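Local coordinates for uncharacterized conserved protein (Ruegeria pomeroyi DSS-3, PDB 3IUS) that is of unknown function but probably binds NAD(P) through a Rossmann-type domain, as in the NAD-dependent epimerase/dehydratase family, at residues A152-P157 / S181-E186. Numbering follows the deposited sequence.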
loop_
_atom_site.group_PDB
_atom_site.type_symbol
_atom_site.label_atom_id
_atom_site.label_comp_id
_atom_site.label_asym_id
_atom_site.label_seq_id
_atom_site.Cartn_x
_atom_site.Cartn_y
_atom_site.Cartn_z
ATOM N N ALA A 152 -1.832 -2.285 -4.222
ATOM C CA ALA A 152 -1.643 -3.699 -4.489
ATOM C C ALA A 152 -0.629 -4.251 -3.489
ATOM O O ALA A 152 -0.229 -3.560 -2.546
ATOM C CB ALA A 152 -1.177 -3.906 -5.926
ATOM N N GLY A 153 -0.223 -5.501 -3.678
ATOM C CA GLY A 153 0.791 -6.107 -2.830
ATOM C C GLY A 153 2.123 -5.389 -2.960
ATOM O O GLY A 153 2.679 -5.278 -4.056
ATOM N N ILE A 154 2.637 -4.899 -1.840
ATOM C CA ILE A 154 3.832 -4.061 -1.849
ATOM C C ILE A 154 5.136 -4.860 -1.857
ATOM O O ILE A 154 5.284 -5.837 -1.118
ATOM C CB ILE A 154 3.838 -3.099 -0.645
ATOM C CG1 ILE A 154 2.544 -2.275 -0.617
ATOM C CG2 ILE A 154 5.057 -2.187 -0.696
ATOM C CD1 ILE A 154 2.351 -1.497 0.659
ATOM N N TYR A 155 6.075 -4.439 -2.698
ATOM C CA TYR A 155 7.428 -4.985 -2.665
ATOM C C TYR A 155 8.461 -3.893 -2.911
ATOM O O TYR A 155 8.127 -2.782 -3.334
ATOM C CB TYR A 155 7.595 -6.160 -3.641
ATOM C CG TYR A 155 7.809 -5.785 -5.102
ATOM C CD1 TYR A 155 9.036 -6.001 -5.721
ATOM C CD2 TYR A 155 6.779 -5.238 -5.869
ATOM C CE1 TYR A 155 9.237 -5.678 -7.058
ATOM C CE2 TYR A 155 6.972 -4.910 -7.211
ATOM C CZ TYR A 155 8.206 -5.125 -7.796
ATOM O OH TYR A 155 8.406 -4.813 -9.126
ATOM N N GLY A 156 9.716 -4.206 -2.625
ATOM C CA GLY A 156 10.773 -3.216 -2.697
ATOM C C GLY A 156 11.996 -3.617 -1.898
ATOM O O GLY A 156 12.107 -4.760 -1.446
ATOM N N PRO A 157 12.933 -2.677 -1.715
ATOM C CA PRO A 157 14.153 -2.975 -0.960
ATOM C C PRO A 157 13.790 -3.467 0.434
ATOM O O PRO A 157 12.952 -2.853 1.090
ATOM C CB PRO A 157 14.850 -1.614 -0.870
ATOM C CG PRO A 157 14.304 -0.823 -2.008
ATOM C CD PRO A 157 12.881 -1.276 -2.164
ATOM N N SER A 181 -1.952 -8.777 -7.814
ATOM C CA SER A 181 -1.450 -7.477 -8.200
ATOM C C SER A 181 -0.289 -7.072 -7.308
ATOM O O SER A 181 -0.309 -7.308 -6.094
ATOM C CB SER A 181 -2.555 -6.424 -8.099
ATOM O OG SER A 181 -3.727 -6.879 -8.736
ATOM N N ARG A 182 0.712 -6.444 -7.918
ATOM C CA ARG A 182 1.879 -5.950 -7.199
ATOM C C ARG A 182 2.170 -4.488 -7.509
ATOM O O ARG A 182 1.841 -3.996 -8.585
ATOM C CB ARG A 182 3.118 -6.754 -7.584
ATOM C CG ARG A 182 2.881 -8.223 -7.834
ATOM C CD ARG A 182 4.217 -8.936 -7.939
ATOM N NE ARG A 182 5.035 -8.681 -6.755
ATOM C CZ ARG A 182 6.364 -8.727 -6.728
ATOM N NH1 ARG A 182 7.056 -9.015 -7.822
ATOM N NH2 ARG A 182 7.007 -8.473 -5.601
ATOM N N ILE A 183 2.845 -3.822 -6.575
ATOM C CA ILE A 183 3.346 -2.468 -6.778
ATOM C C ILE A 183 4.674 -2.259 -6.042
ATOM O O ILE A 183 4.826 -2.676 -4.898
ATOM C CB ILE A 183 2.315 -1.416 -6.316
ATOM C CG1 ILE A 183 2.754 -0.007 -6.725
ATOM C CG2 ILE A 183 2.084 -1.503 -4.807
ATOM C CD1 ILE A 183 2.670 0.262 -8.209
ATOM N N HIS A 184 5.635 -1.636 -6.716
ATOM C CA HIS A 184 6.921 -1.319 -6.104
ATOM C C HIS A 184 6.765 -0.089 -5.222
ATOM O O HIS A 184 6.095 0.876 -5.606
ATOM C CB HIS A 184 7.992 -1.075 -7.169
ATOM C CG HIS A 184 9.373 -0.939 -6.610
ATOM N ND1 HIS A 184 10.347 -1.899 -6.790
ATOM C CD2 HIS A 184 9.939 0.038 -5.863
ATOM C CE1 HIS A 184 11.456 -1.515 -6.182
ATOM N NE2 HIS A 184 11.234 -0.344 -5.613
ATOM N N VAL A 185 7.371 -0.128 -4.040
ATOM C CA VAL A 185 7.214 0.950 -3.065
ATOM C C VAL A 185 7.643 2.321 -3.606
ATOM O O VAL A 185 7.048 3.354 -3.253
ATOM C CB VAL A 185 7.930 0.618 -1.728
ATOM C CG1 VAL A 185 9.443 0.529 -1.921
ATOM C CG2 VAL A 185 7.556 1.627 -0.648
ATOM N N GLU A 186 8.651 2.340 -4.474
ATOM C CA GLU A 186 9.075 3.595 -5.100
ATOM C C GLU A 186 7.968 4.209 -5.954
ATOM O O GLU A 186 7.817 5.431 -6.011
ATOM C CB GLU A 186 10.349 3.406 -5.927
ATOM C CG GLU A 186 11.627 3.391 -5.095
ATOM C CD GLU A 186 11.933 4.736 -4.443
ATOM O OE1 GLU A 186 12.753 4.769 -3.498
ATOM O OE2 GLU A 186 11.361 5.760 -4.873
#
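Strand 182-184 pairs in parallel with the last three residues of strand 146-155, a short extension of the Rossmann-type sheet of the epimerase/dehydratase family. Four backbone hydrogen bonds form a ladder: G153 N to S181 O, I183 N to G153 O (2.9 Å), Y155 N to I183 O, and V185 N to Y155 O. V185 N reaches Y155 O at 2.8 Å, nearly along the C=O axis, and ties the first turn of helix 185-197 to the strand, directly after H184 at the N-cap.

On the face bearing R182, Y155 and H184, the phenol ring stands between the other two. The R182 chain bends at chi3 (55°) and sets its guanidinium, tilted, over one ring face, a cation-pi contact with CZ 3.7 Å from the Y155 ring centroid. Over the opposite face comes the H184 imidazole, edge-on in a T-shaped stack with planes at 73°; ND1 lies 3.9 Å from Y155 CE1. Helix 273-282 covers this layer, with L280 against Y155 and H184 and Y273 and L277 against R182.

On the face carrying I154 and I183, I154 CG1 lies near I183 CG2; I154 CG2 also meets V185 CB, and helix 15-24 packs on I154 and V185. Beyond the strand, G156, without a side chain, brings its backbone close to V185 CG1. G156 CA makes a CH-pi contact over the H184 ring, 4.2 Å from its centroid, while P157 CD touches V185 CG1 at 3.9 Å.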